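Local structure of putative Xylose isomerase (Rhodospirillum rubrum, 3QXB) at residues L210-G215 with P238-Y243; D228-M233 with D274-T279; G132-S137 with E178-A183; S188-A193 with D234-W239; Y51-Y56 with S88-L93. The protein is probably a metal-dependent isomerase built on a xylose isomerase-like TIM barrel that binds iron and manganese ions. One frame throughout, in Å; residues are numbered along the deposited sequence.

From the N terminus, interaction 5 comes first, closing the beta-alpha-beta unit that pairs strands 51-55 and 85-90. Interaction 3 follows in series, bringing the end of strand 130-133 to the loop after strand 174-177. The remaining three interlock. Interaction 4 opens at 188-193, interaction 1 at 210-215 and interaction 2 at 228-233; interactions 4 and 1 then close on overlapping segments that share Pro238 and Trp239, and interaction 2 closes last, at 274-279, so that it crosses both. Interactions 5, 3 and 1 belong to the barrel sheet and its metal end, whereas interactions 4 and 2 tie helix 229-236 to helix 190-200 on one flank and to the end of helix 266-275 on another.

Interaction 1: L210-G215 with P238-Y243; sequences LLVDWG and PWIAAY. With FE (Fe (III) ion), chain E.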
# COMPACT_ATOMS: atom_id res chain seq x y z
N LEU A 210 17.50 13.88 -6.50
CA LEU A 210 16.25 13.45 -7.07
C LEU A 210 16.39 12.03 -7.62
O LEU A 210 17.43 11.67 -8.17
CB LEU A 210 15.80 14.39 -8.19
CG LEU A 210 15.52 15.85 -7.78
CD1 LEU A 210 15.37 16.74 -9.02
CD2 LEU A 210 14.25 15.90 -6.91
N LEU A 211 15.35 11.23 -7.40
CA LEU A 211 15.13 10.02 -8.17
C LEU A 211 13.88 10.28 -9.00
O LEU A 211 12.86 10.64 -8.45
CB LEU A 211 15.03 8.80 -7.26
CG LEU A 211 14.69 7.46 -7.94
CD1 LEU A 211 15.27 6.27 -7.13
CD2 LEU A 211 13.15 7.34 -8.16
N VAL A 212 13.97 10.21 -10.33
CA VAL A 212 12.84 10.60 -11.16
C VAL A 212 12.23 9.36 -11.80
O VAL A 212 12.93 8.54 -12.35
CB VAL A 212 13.23 11.63 -12.20
CG1 VAL A 212 12.12 11.86 -13.25
CG2 VAL A 212 13.65 12.95 -11.49
N ASP A 213 10.92 9.22 -11.65
CA ASP A 213 10.23 8.06 -12.16
C ASP A 213 9.61 8.46 -13.49
O ASP A 213 8.86 9.43 -13.56
CB ASP A 213 9.14 7.66 -11.16
CG ASP A 213 8.44 6.39 -11.56
OD1 ASP A 213 8.25 6.19 -12.78
OD2 ASP A 213 8.11 5.61 -10.65
N TRP A 214 9.96 7.74 -14.55
CA TRP A 214 9.55 8.12 -15.90
C TRP A 214 8.01 8.22 -16.01
O TRP A 214 7.48 9.08 -16.71
CB TRP A 214 10.09 7.13 -16.93
CG TRP A 214 11.49 7.39 -17.37
CD1 TRP A 214 12.61 7.29 -16.63
CD2 TRP A 214 11.90 7.79 -18.69
NE1 TRP A 214 13.71 7.60 -17.38
CE2 TRP A 214 13.30 7.92 -18.66
CE3 TRP A 214 11.23 8.02 -19.90
CZ2 TRP A 214 14.05 8.30 -19.78
CZ3 TRP A 214 11.99 8.42 -21.03
CH2 TRP A 214 13.38 8.53 -20.95
N GLY A 215 7.29 7.40 -15.27
CA GLY A 215 5.83 7.42 -15.30
C GLY A 215 5.23 8.64 -14.62
O GLY A 215 4.11 9.05 -14.93
N PRO A 238 21.51 18.35 -13.09
CA PRO A 238 22.59 18.16 -12.12
C PRO A 238 22.18 17.37 -10.87
O PRO A 238 23.04 16.79 -10.21
CB PRO A 238 22.98 19.59 -11.71
CG PRO A 238 22.39 20.48 -12.70
CD PRO A 238 21.27 19.77 -13.37
N TRP A 239 20.89 17.36 -10.54
CA TRP A 239 20.42 16.72 -9.33
C TRP A 239 19.81 15.31 -9.47
O TRP A 239 19.53 14.69 -8.47
CB TRP A 239 19.40 17.61 -8.64
CG TRP A 239 19.93 18.96 -8.21
CD1 TRP A 239 20.90 19.23 -7.28
CD2 TRP A 239 19.47 20.22 -8.70
NE1 TRP A 239 21.09 20.60 -7.18
CE2 TRP A 239 20.21 21.22 -8.03
CE3 TRP A 239 18.50 20.59 -9.62
CZ2 TRP A 239 20.00 22.57 -8.26
CZ3 TRP A 239 18.29 21.96 -9.85
CH2 TRP A 239 19.04 22.93 -9.18
N ILE A 240 19.59 14.82 -10.69
CA ILE A 240 18.90 13.54 -10.88
C ILE A 240 19.96 12.44 -10.81
O ILE A 240 20.79 12.32 -11.72
CB ILE A 240 18.16 13.51 -12.23
CG1 ILE A 240 17.05 14.57 -12.28
CG2 ILE A 240 17.58 12.16 -12.49
CD1 ILE A 240 16.50 14.85 -13.74
N ALA A 241 19.98 11.69 -9.71
CA ALA A 241 21.05 10.70 -9.45
C ALA A 241 20.62 9.27 -9.74
O ALA A 241 21.45 8.37 -9.79
CB ALA A 241 21.51 10.81 -8.01
N ALA A 242 19.33 9.05 -9.89
CA ALA A 242 18.77 7.72 -10.21
C ALA A 242 17.34 7.86 -10.77
O ALA A 242 16.70 8.91 -10.63
CB ALA A 242 18.81 6.79 -8.97
N TYR A 243 16.85 6.79 -11.40
CA TYR A 243 15.53 6.78 -12.02
C TYR A 243 14.73 5.53 -11.66
O TYR A 243 15.30 4.49 -11.32
CB TYR A 243 15.68 6.80 -13.53
CG TYR A 243 16.41 7.98 -14.10
CD1 TYR A 243 17.78 8.01 -14.12
CD2 TYR A 243 15.73 9.05 -14.68
CE1 TYR A 243 18.47 9.11 -14.65
CE2 TYR A 243 16.41 10.14 -15.21
CZ TYR A 243 17.79 10.17 -15.19
OH TYR A 243 18.54 11.22 -15.73
FE FE E . 8.59 5.27 -8.53
O HOH W 1 6.36 5.18 -7.90
O HOH W 2 8.68 4.77 -6.31
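Strands 208-213 and 240-245 are parallel neighbours in the TIM barrel, and their pairing slips by one residue in a beta bulge: Leu210 faces Ile240, whereas Leu211 faces Ala242. Leu210 N gives a nearly straight hydrogen bond to Trp239 O (2.9 Å, 170° at the hydrogen), and Leu210 O receives Ala241 N at 3.0 Å. Beyond the bulge, Val212 N bonds to Ala242 O at 3.0 Å, and Leu211 CA makes a CA-H...O contact with the same oxygen. Leu211 and Ala242 share one face of the sheet, CD1 to CB 4.0 Å. On the other, which helices 190-200 and 229-236 cover, Val212 turns its CG2 branch onto Ile240 CG1 (3.8 Å). Farther along, Trp214 NE1 lies 3.7 Å from Tyr243 CD2, the ring planes 48° apart in an oblique aromatic pair. Asp213 continues the strand to the metal: with CG anti to its backbone nitrogen (chi1 -176°), OD2 binds the iron(III) ion at 2.2 Å, beside Glu178, His244 and Glu286. Asp213 OD1 caps the following helix, accepting Gly215 N at 2.9 Å, and also accepts from Gln246. The bulge leaves Ala242 N buried with no partner in the model, while the two bonds at OD1 should restrain the rotation of the carboxylate and so help to present OD2 to the metal.

Interaction 2: D228-M233 with D274-T279; sequences DMDHWM and DKYALT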
# COMPACT_ATOMS: atom_id res chain seq x y z
N ASP A 228 7.45 15.42 -20.39
CA ASP A 228 8.54 14.69 -21.02
C ASP A 228 9.88 14.95 -20.36
O ASP A 228 10.08 15.95 -19.68
CB ASP A 228 8.64 14.95 -22.52
CG ASP A 228 9.31 16.27 -22.85
OD1 ASP A 228 9.42 17.15 -21.99
OD2 ASP A 228 9.70 16.44 -24.03
N MSE A 229 10.81 14.03 -20.61
CA MSE A 229 11.99 13.95 -19.79
C MSE A 229 13.01 15.01 -20.13
O MSE A 229 13.77 15.36 -19.25
CB MSE A 229 12.59 12.55 -19.83
CG MSE A 229 11.74 11.52 -19.10
SE MSE A 229 11.68 11.80 -17.21
CE MSE A 229 13.54 11.47 -16.85
N ASP A 230 12.99 15.56 -21.35
CA ASP A 230 13.93 16.65 -21.69
C ASP A 230 13.67 17.88 -20.83
O ASP A 230 14.61 18.60 -20.49
CB ASP A 230 13.87 17.05 -23.18
CG ASP A 230 14.40 15.96 -24.10
OD1 ASP A 230 15.49 15.39 -23.86
OD2 ASP A 230 13.72 15.69 -25.10
N HIS A 231 12.41 18.11 -20.48
CA HIS A 231 12.06 19.24 -19.62
C HIS A 231 12.64 19.01 -18.22
O HIS A 231 13.04 19.94 -17.53
CB HIS A 231 10.53 19.41 -19.57
CG HIS A 231 10.07 20.42 -18.58
ND1 HIS A 231 10.30 21.77 -18.73
CD2 HIS A 231 9.37 20.29 -17.42
CE1 HIS A 231 9.79 22.42 -17.70
NE2 HIS A 231 9.22 21.55 -16.89
N TRP A 232 12.69 17.75 -17.80
CA TRP A 232 13.25 17.40 -16.49
C TRP A 232 14.76 17.63 -16.51
O TRP A 232 15.31 18.24 -15.58
CB TRP A 232 12.82 15.98 -16.07
CG TRP A 232 11.47 16.04 -15.45
CD1 TRP A 232 10.27 16.08 -16.08
CD2 TRP A 232 11.18 16.14 -14.04
NE1 TRP A 232 9.26 16.20 -15.17
CE2 TRP A 232 9.79 16.23 -13.90
CE3 TRP A 232 11.98 16.17 -12.89
CZ2 TRP A 232 9.17 16.32 -12.67
CZ3 TRP A 232 11.36 16.28 -11.65
CH2 TRP A 232 9.97 16.36 -11.55
N MSE A 233 15.44 17.22 -17.57
CA MSE A 233 16.87 17.52 -17.68
C MSE A 233 17.15 19.03 -17.77
O MSE A 233 18.10 19.52 -17.15
CB MSE A 233 17.51 16.78 -18.86
CG MSE A 233 17.43 15.25 -18.74
SE MSE A 233 18.02 14.55 -17.05
CE MSE A 233 19.68 13.71 -17.59
N ASP A 274 21.80 7.67 -23.79
CA ASP A 274 22.93 8.08 -24.63
C ASP A 274 22.96 9.59 -24.86
O ASP A 274 24.05 10.20 -24.95
CB ASP A 274 22.88 7.40 -25.99
CG ASP A 274 23.13 5.90 -25.92
OD1 ASP A 274 23.97 5.46 -25.10
OD2 ASP A 274 22.51 5.17 -26.71
N LYS A 275 21.77 10.19 -24.99
CA LYS A 275 21.66 11.63 -25.28
C LYS A 275 22.31 12.43 -24.15
O LYS A 275 22.98 13.43 -24.38
CB LYS A 275 20.20 12.04 -25.50
CG LYS A 275 20.00 13.52 -25.85
CD LYS A 275 18.50 13.90 -25.91
CE LYS A 275 18.34 15.44 -26.07
NZ LYS A 275 16.91 15.81 -26.20
N TYR A 276 22.13 11.96 -22.91
CA TYR A 276 22.59 12.71 -21.75
C TYR A 276 23.89 12.16 -21.14
O TYR A 276 24.28 12.59 -20.07
CB TYR A 276 21.44 12.80 -20.73
CG TYR A 276 20.36 13.73 -21.21
CD1 TYR A 276 20.54 15.12 -21.17
CD2 TYR A 276 19.19 13.24 -21.78
CE1 TYR A 276 19.57 15.99 -21.65
CE2 TYR A 276 18.21 14.11 -22.26
CZ TYR A 276 18.41 15.48 -22.20
OH TYR A 276 17.45 16.34 -22.64
N ALA A 277 24.55 11.23 -21.83
CA ALA A 277 25.82 10.67 -21.37
C ALA A 277 25.72 10.13 -19.94
O ALA A 277 26.61 10.34 -19.13
CB ALA A 277 26.94 11.76 -21.46
N LEU A 278 24.64 9.44 -19.60
CA LEU A 278 24.48 8.98 -18.23
C LEU A 278 25.51 7.87 -17.99
O LEU A 278 25.96 7.24 -18.95
CB LEU A 278 23.06 8.49 -18.00
CG LEU A 278 21.91 9.49 -18.18
CD1 LEU A 278 20.60 8.83 -17.68
CD2 LEU A 278 22.19 10.78 -17.45
N THR A 279 25.87 7.65 -16.73
CA THR A 279 26.92 6.68 -16.37
C THR A 279 26.52 5.78 -15.21
O THR A 279 26.43 4.57 -15.37
CB THR A 279 28.21 7.38 -15.96
OG1 THR A 279 27.91 8.39 -14.99
CG2 THR A 279 28.89 8.02 -17.21
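Met233 and Tyr276 form a Met-aromatic contact between helix 229-236 and the end of helix 266-275, in the helical layer outside the barrel. Met233 is a selenomethionine whose chain bends twice. Its CG stands over the centre of the Tyr276 ring, 3.6 Å from the centroid and 12° off the normal, a CH-pi contact; SE lies farther above the same face, 4.9 Å from the centroid. The bends at chi2 (-49°) and chi3 (-109°) carry CE back along the ring to its root, 3.7 Å from Tyr276 CG, so the two side chains slide past each other in opposite directions. Lys275 CG lies against the opposite face, offset toward the rim. From there the lysine runs fully extended, and its NZ makes a salt bridge with Asp230 OD1 at 2.8 Å, arriving from above the carboxylate plane. The same oxygen lies at the edge of the Tyr276 ring, in its plane, and accepts from Tyr276 OH in a very short bond of 2.5 Å. One carboxylate oxygen thus gathers a charged and a neutral donor, which would favour its ionised form. A Schellman motif with Ala277 as its C-prime residue ends helix 266-275 and turns the chain so that Leu278 also meets the selenomethionine, Leu278 CD2 lying 3.9 Å from Met233 CE.

Interaction 3: G132-S137 with E178-A183; sequences GMPFGS and EPVPLA. With FE (Fe (III) ion), chain E.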
# COMPACT_ATOMS: atom_id res chain seq x y z
N GLY A 132 15.70 6.74 0.06
CA GLY A 132 14.85 7.82 -0.35
C GLY A 132 13.36 7.46 -0.38
O GLY A 132 12.97 6.30 -0.14
N MSE A 133 12.55 8.46 -0.68
CA MSE A 133 11.12 8.31 -0.78
C MSE A 133 10.52 9.58 -1.39
O MSE A 133 11.21 10.61 -1.49
CB MSE A 133 10.52 8.06 0.62
CG MSE A 133 10.89 9.15 1.65
SE MSE A 133 10.28 8.89 3.48
CE MSE A 133 8.47 9.45 3.22
N PRO A 134 9.24 9.52 -1.78
CA PRO A 134 8.51 10.75 -2.07
C PRO A 134 8.47 11.61 -0.82
O PRO A 134 8.53 11.11 0.30
CB PRO A 134 7.11 10.28 -2.47
CG PRO A 134 7.27 8.79 -2.78
CD PRO A 134 8.44 8.31 -2.01
N PHE A 135 8.38 12.91 -1.02
CA PHE A 135 8.55 13.87 0.04
C PHE A 135 7.39 13.87 1.04
O PHE A 135 7.59 14.15 2.21
CB PHE A 135 8.69 15.27 -0.58
CG PHE A 135 9.35 16.28 0.31
CD1 PHE A 135 10.65 16.12 0.72
CD2 PHE A 135 8.70 17.44 0.65
CE1 PHE A 135 11.29 17.09 1.45
CE2 PHE A 135 9.33 18.40 1.42
CZ PHE A 135 10.61 18.22 1.83
N GLY A 136 6.18 13.57 0.56
CA GLY A 136 4.99 13.61 1.43
C GLY A 136 3.80 14.23 0.73
O GLY A 136 3.86 14.52 -0.48
N SER A 137 2.73 14.45 1.47
CA SER A 137 1.47 14.78 0.85
C SER A 137 0.64 15.74 1.66
O SER A 137 0.49 15.55 2.86
CB SER A 137 0.71 13.45 0.65
OG SER A 137 -0.50 13.63 -0.04
N GLU A 178 11.62 11.51 -4.44
CA GLU A 178 10.98 11.15 -5.71
C GLU A 178 9.81 12.06 -5.99
O GLU A 178 8.80 11.98 -5.27
CB GLU A 178 10.46 9.69 -5.66
CG GLU A 178 9.57 9.32 -6.81
CD GLU A 178 9.22 7.84 -6.86
OE1 GLU A 178 9.21 7.17 -5.81
OE2 GLU A 178 8.90 7.35 -7.95
N PRO A 179 9.91 12.91 -7.03
CA PRO A 179 8.75 13.70 -7.36
C PRO A 179 7.57 12.85 -7.86
O PRO A 179 7.75 11.73 -8.39
CB PRO A 179 9.26 14.64 -8.47
CG PRO A 179 10.71 14.76 -8.19
CD PRO A 179 11.10 13.37 -7.79
N VAL A 180 6.37 13.40 -7.70
CA VAL A 180 5.14 12.68 -7.94
C VAL A 180 4.12 13.48 -8.76
O VAL A 180 4.10 14.72 -8.66
CB VAL A 180 4.48 12.31 -6.61
CG1 VAL A 180 5.32 11.26 -5.88
CG2 VAL A 180 4.33 13.57 -5.77
N PRO A 181 3.22 12.77 -9.49
CA PRO A 181 2.30 13.40 -10.45
C PRO A 181 0.98 13.83 -9.82
O PRO A 181 -0.08 13.59 -10.39
CB PRO A 181 2.05 12.27 -11.48
CG PRO A 181 2.13 11.00 -10.68
CD PRO A 181 3.20 11.29 -9.60
N LEU A 182 1.07 14.47 -8.66
CA LEU A 182 -0.08 14.99 -7.93
C LEU A 182 0.18 16.45 -7.61
O LEU A 182 1.24 16.75 -7.07
CB LEU A 182 -0.23 14.23 -6.62
CG LEU A 182 -0.84 12.81 -6.66
CD1 LEU A 182 0.09 11.84 -7.35
CD2 LEU A 182 -1.13 12.36 -5.22
N ALA A 183 -0.77 17.34 -7.91
CA ALA A 183 -0.71 18.78 -7.51
C ALA A 183 -0.87 18.95 -5.97
O ALA A 183 -0.48 19.99 -5.42
CB ALA A 183 -1.78 19.59 -8.23
FE FE E . 8.59 5.27 -8.53
O HOH W 3 7.67 13.71 -3.55
O HOH W 1 6.36 5.18 -7.90
O HOH W 2 8.68 4.77 -6.31
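The backbones of Met133 and Glu178 meet through one hydrogen bond, Glu178 N to Met133 O at 3.1 Å, in which the donor stands well above the carbonyl plane, 55° out of it. One residue on, Pro134 CA makes a CA-H...O contact with Glu178 O at 3.4 Å. Glu178 O also accepts from a water, which in turn accepts from Phe135 N, each leg 2.7 Å long, so the water joins the two backbones just past the direct bond. The contact lies at the C-terminal ends of the barrel strands, where strands 130-133 and 174-177 of the TIM barrel give way to loops and the metal is held. Glu178 runs out almost straight (chi1 169°, chi2 172°) beside the Pro134 ring, both pointing the same way, and Pro134 CG lies 3.9 Å from Glu178 OE1. The extension delivers Glu178 OE2 to the iron(III) ion at 2.2 Å, where Asp213, His244, Glu286 and two waters are the other ligands. Farther from the metal, Val180 turns its CG1 branch toward the proline, 4.0 Å from Pro134 CB. Tyr96 of helix 93-96 packs on both Pro134 and Val180, and Lys31 and Glu292 of the second subunit reach Ser137 and Leu182.

Interaction 4: S188-A193 with D234-W239; sequences SSAADA and DLCQPW
Leu235 CG and Cys236 SG both stand anti to the carbonyl carbon of their own residue (chi1 -65° and -61°), which sends Leu235 CD1 and Cys236 SG toward the first turn of helix 190-200. Leu235 CD1 settles on the Ala190-Ala191 peptide, 3.8 Å from Ala191 N, and also lies 4.1 Å from Ala190 CB. Cys236 SG reaches farther in: it approaches Ala190 O to 3.1 Å and rests 3.9 Å from Ala193 CB. With only methyl groups at Ala190 and Ala193, the leucine and cysteine lie close to the helix backbone. Two neighbouring helices of the outer layer of the TIM barrel, 190-200 and 229-236, are joined here, the first through its N terminus and the second through its C-terminal end. The alanine turn is itself fixed by a capping box. Ser189 OG accepts from Asp192 N at 3.0 Å, and Asp192 OD2 accepts in return from Ser189 N at 3.2 Å, from above the carboxylate plane. A second donor, Ser188 N, meets the anti lone pair of Asp192 OD2 at 2.9 Å. On the barrel side Leu210 packs against both Ala193 and Cys236, while the Trp232 ring lies against Ala190 and Ala193.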
# COMPACT_ATOMS: atom_id res chain seq x y z
N SER A 188 6.21 18.07 -7.39
CA SER A 188 5.46 17.45 -8.42
C SER A 188 6.10 17.71 -9.76
O SER A 188 6.54 16.79 -10.44
CB SER A 188 4.03 18.01 -8.38
OG SER A 188 3.22 17.43 -9.39
N SER A 189 6.15 18.99 -10.15
CA SER A 189 6.77 19.40 -11.42
C SER A 189 8.28 19.45 -11.34
O SER A 189 8.86 19.45 -10.25
CB SER A 189 6.27 20.79 -11.83
OG SER A 189 6.62 21.75 -10.85
N ALA A 190 8.92 19.50 -12.50
CA ALA A 190 10.36 19.73 -12.59
C ALA A 190 10.74 21.06 -11.90
O ALA A 190 11.75 21.10 -11.18
CB ALA A 190 10.82 19.69 -14.09
N ALA A 191 9.91 22.10 -12.04
CA ALA A 191 10.12 23.36 -11.31
C ALA A 191 10.04 23.22 -9.78
O ALA A 191 10.83 23.83 -9.08
CB ALA A 191 9.15 24.48 -11.80
N ASP A 192 9.09 22.43 -9.26
CA ASP A 192 9.08 22.09 -7.85
C ASP A 192 10.37 21.38 -7.44
O ASP A 192 11.02 21.73 -6.44
CB ASP A 192 7.94 21.13 -7.50
CG ASP A 192 6.54 21.73 -7.64
OD1 ASP A 192 6.35 22.95 -7.63
OD2 ASP A 192 5.59 20.92 -7.70
N ALA A 193 10.74 20.35 -8.19
CA ALA A 193 11.94 19.59 -7.86
C ALA A 193 13.20 20.49 -7.87
O ALA A 193 14.03 20.40 -6.98
CB ALA A 193 12.10 18.38 -8.77
N ASP A 234 16.32 19.77 -18.50
CA ASP A 234 16.52 21.22 -18.61
C ASP A 234 16.51 21.92 -17.25
O ASP A 234 17.33 22.77 -16.97
CB ASP A 234 15.48 21.87 -19.53
CG ASP A 234 15.62 21.44 -20.99
OD1 ASP A 234 16.72 21.01 -21.39
OD2 ASP A 234 14.60 21.51 -21.72
N LEU A 235 15.60 21.53 -16.37
CA LEU A 235 15.47 22.22 -15.10
C LEU A 235 16.23 21.52 -13.95
O LEU A 235 16.60 22.17 -12.96
CB LEU A 235 13.97 22.38 -14.77
CG LEU A 235 13.13 23.26 -15.69
CD1 LEU A 235 11.81 23.53 -14.98
CD2 LEU A 235 13.83 24.60 -16.16
N CYS A 236 16.46 20.21 -14.05
CA CYS A 236 16.93 19.40 -12.91
C CYS A 236 18.15 18.49 -13.14
O CYS A 236 18.57 17.83 -12.22
CB CYS A 236 15.77 18.55 -12.39
SG CYS A 236 14.34 19.48 -11.80
N GLN A 237 18.71 18.46 -14.34
CA GLN A 237 19.75 17.48 -14.64
C GLN A 237 20.85 17.27 -13.57
O GLN A 237 21.11 16.12 -13.21
CB GLN A 237 20.43 17.75 -15.99
CG GLN A 237 21.53 16.69 -16.24
CD GLN A 237 22.06 16.64 -17.65
OE1 GLN A 237 21.77 17.48 -18.47
NE2 GLN A 237 22.84 15.62 -17.92
N PRO A 238 21.51 18.35 -13.09
CA PRO A 238 22.59 18.16 -12.12
C PRO A 238 22.18 17.37 -10.87
O PRO A 238 23.04 16.79 -10.21
CB PRO A 238 22.98 19.59 -11.71
CG PRO A 238 22.39 20.48 -12.70
CD PRO A 238 21.27 19.77 -13.37
N TRP A 239 20.89 17.36 -10.54
CA TRP A 239 20.42 16.72 -9.33
C TRP A 239 19.81 15.31 -9.47
O TRP A 239 19.53 14.69 -8.47
CB TRP A 239 19.40 17.61 -8.64
CG TRP A 239 19.93 18.96 -8.21
CD1 TRP A 239 20.90 19.23 -7.28
CD2 TRP A 239 19.47 20.22 -8.70
NE1 TRP A 239 21.09 20.60 -7.18
CE2 TRP A 239 20.21 21.22 -8.03
CE3 TRP A 239 18.50 20.59 -9.62
CZ2 TRP A 239 20.00 22.57 -8.26
CZ3 TRP A 239 18.29 21.96 -9.85
CH2 TRP A 239 19.04 22.93 -9.18

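Interaction 5: Y51-Y56 with S88-L93; sequences YVQYTY and STFGGL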
# COMPACT_ATOMS: atom_id res chain seq x y z
N TYR A 51 22.29 -4.55 -10.31
CA TYR A 51 21.89 -3.40 -9.50
C TYR A 51 20.44 -3.48 -8.97
O TYR A 51 19.48 -3.66 -9.72
CB TYR A 51 22.17 -2.12 -10.25
CG TYR A 51 23.61 -2.10 -10.72
CD1 TYR A 51 24.66 -1.88 -9.84
CD2 TYR A 51 23.94 -2.35 -12.05
CE1 TYR A 51 26.01 -1.87 -10.28
CE2 TYR A 51 25.27 -2.34 -12.49
CZ TYR A 51 26.29 -2.10 -11.59
OH TYR A 51 27.60 -2.09 -12.04
N VAL A 52 20.33 -3.32 -7.66
CA VAL A 52 19.10 -3.55 -6.97
C VAL A 52 18.71 -2.36 -6.09
O VAL A 52 19.57 -1.75 -5.46
CB VAL A 52 19.26 -4.77 -6.09
CG1 VAL A 52 18.02 -4.98 -5.24
CG2 VAL A 52 19.62 -6.04 -6.93
N GLN A 53 17.43 -2.03 -6.06
CA GLN A 53 16.88 -1.10 -5.07
C GLN A 53 15.93 -1.88 -4.20
O GLN A 53 14.93 -2.45 -4.69
CB GLN A 53 16.17 0.09 -5.72
CG GLN A 53 15.80 1.15 -4.80
CD GLN A 53 15.31 2.39 -5.49
OE1 GLN A 53 14.26 2.39 -6.15
NE2 GLN A 53 16.09 3.49 -5.34
N TYR A 54 16.26 -1.94 -2.92
CA TYR A 54 15.50 -2.70 -1.96
C TYR A 54 14.31 -1.85 -1.55
O TYR A 54 14.46 -0.65 -1.41
CB TYR A 54 16.39 -3.01 -0.78
CG TYR A 54 15.77 -3.80 0.37
CD1 TYR A 54 15.76 -5.20 0.37
CD2 TYR A 54 15.27 -3.16 1.47
CE1 TYR A 54 15.21 -5.93 1.44
CE2 TYR A 54 14.77 -3.87 2.54
CZ TYR A 54 14.73 -5.26 2.51
OH TYR A 54 14.17 -5.93 3.62
N THR A 55 13.13 -2.45 -1.39
CA THR A 55 11.92 -1.68 -1.05
C THR A 55 11.56 -1.82 0.46
O THR A 55 11.66 -2.90 1.04
CB THR A 55 10.70 -2.12 -1.92
OG1 THR A 55 9.52 -1.38 -1.55
CG2 THR A 55 10.39 -3.64 -1.78
N TYR A 56 11.14 -0.72 1.08
CA TYR A 56 10.61 -0.78 2.46
C TYR A 56 9.43 -1.78 2.58
O TYR A 56 9.13 -2.24 3.66
CB TYR A 56 10.08 0.55 2.90
CG TYR A 56 11.04 1.75 2.97
CD1 TYR A 56 12.38 1.67 2.59
CD2 TYR A 56 10.57 2.98 3.36
CE1 TYR A 56 13.20 2.79 2.64
CE2 TYR A 56 11.38 4.11 3.38
CZ TYR A 56 12.67 4.03 3.03
OH TYR A 56 13.48 5.17 3.12
N SER A 88 20.49 1.19 -2.97
CA SER A 88 19.66 2.02 -2.13
C SER A 88 18.48 1.22 -1.68
O SER A 88 18.18 0.17 -2.23
CB SER A 88 19.14 3.25 -2.87
OG SER A 88 18.56 2.90 -4.12
N THR A 89 17.84 1.73 -0.65
CA THR A 89 16.57 1.26 -0.18
C THR A 89 15.65 2.40 -0.54
O THR A 89 16.09 3.53 -0.79
CB THR A 89 16.49 1.02 1.37
OG1 THR A 89 16.79 2.23 2.08
CG2 THR A 89 17.43 -0.12 1.82
N PHE A 90 14.36 2.10 -0.62
CA PHE A 90 13.39 3.08 -1.07
C PHE A 90 11.99 2.77 -0.59
O PHE A 90 11.61 1.61 -0.55
CB PHE A 90 13.37 3.17 -2.59
CG PHE A 90 13.15 4.59 -3.10
CD1 PHE A 90 14.22 5.43 -3.26
CD2 PHE A 90 11.87 5.07 -3.39
CE1 PHE A 90 14.05 6.74 -3.66
CE2 PHE A 90 11.70 6.37 -3.80
CZ PHE A 90 12.77 7.19 -3.96
N GLY A 91 11.22 3.82 -0.30
CA GLY A 91 9.78 3.71 0.03
C GLY A 91 8.97 2.99 -1.02
O GLY A 91 9.25 3.08 -2.25
N GLY A 92 7.97 2.27 -0.53
CA GLY A 92 7.02 1.57 -1.36
C GLY A 92 5.60 1.98 -0.98
O GLY A 92 5.37 3.12 -0.53
N LEU A 93 4.64 1.07 -1.20
CA LEU A 93 3.22 1.42 -1.03
C LEU A 93 2.82 1.60 0.40
O LEU A 93 2.01 2.47 0.68
CB LEU A 93 2.26 0.46 -1.81
CG LEU A 93 2.60 0.41 -3.34
CD1 LEU A 93 1.59 -0.40 -4.20
CD2 LEU A 93 2.84 1.81 -4.03
O HOH W 4 10.12 0.75 -3.41
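Gln53 and Phe90 rise from the same face of the sheet and cross obliquely, the amide plane of the glutamine turned only 25° from the phenyl ring, with Gln53 NE2 3.4 Å from Phe90 CD1. The amide is fixed at both ends. Gln53 NE2 donates within its own plane to Ser88 OG at 2.8 Å, and Gln53 OE1 accepts from His244 and Asn25. On the opposite face, Tyr54 sets CD2 beside Thr89 CG2 at 3.7 Å. Where strand 51-55 ends, Tyr56 turns its ring flat over the backbone of its neighbour: Gly91 CA lies 3.7 Å from the ring centroid and 20° off the normal, a CH-pi contact, and Phe90 C sits over the same face nearer the rim. Thr89 OG1 lies at the ring edge, and both it and Tyr56 OH bond to Thr131. Backbone bonds run through the pair, Tyr54 N to Ser88 O and Tyr56 N to Phe90 O, each 2.9 Å, with a weak one from Phe90 N to Tyr54 O between them. A water links Thr55 OG1 to Gly91 O, donating to the latter at 2.7 Å. This is the parallel strand pair of a beta-alpha-beta unit, with helix 65-81 as the connection, in a TIM barrel whose interior side chains Gln53 and Phe90 both touch the metal ligand His244.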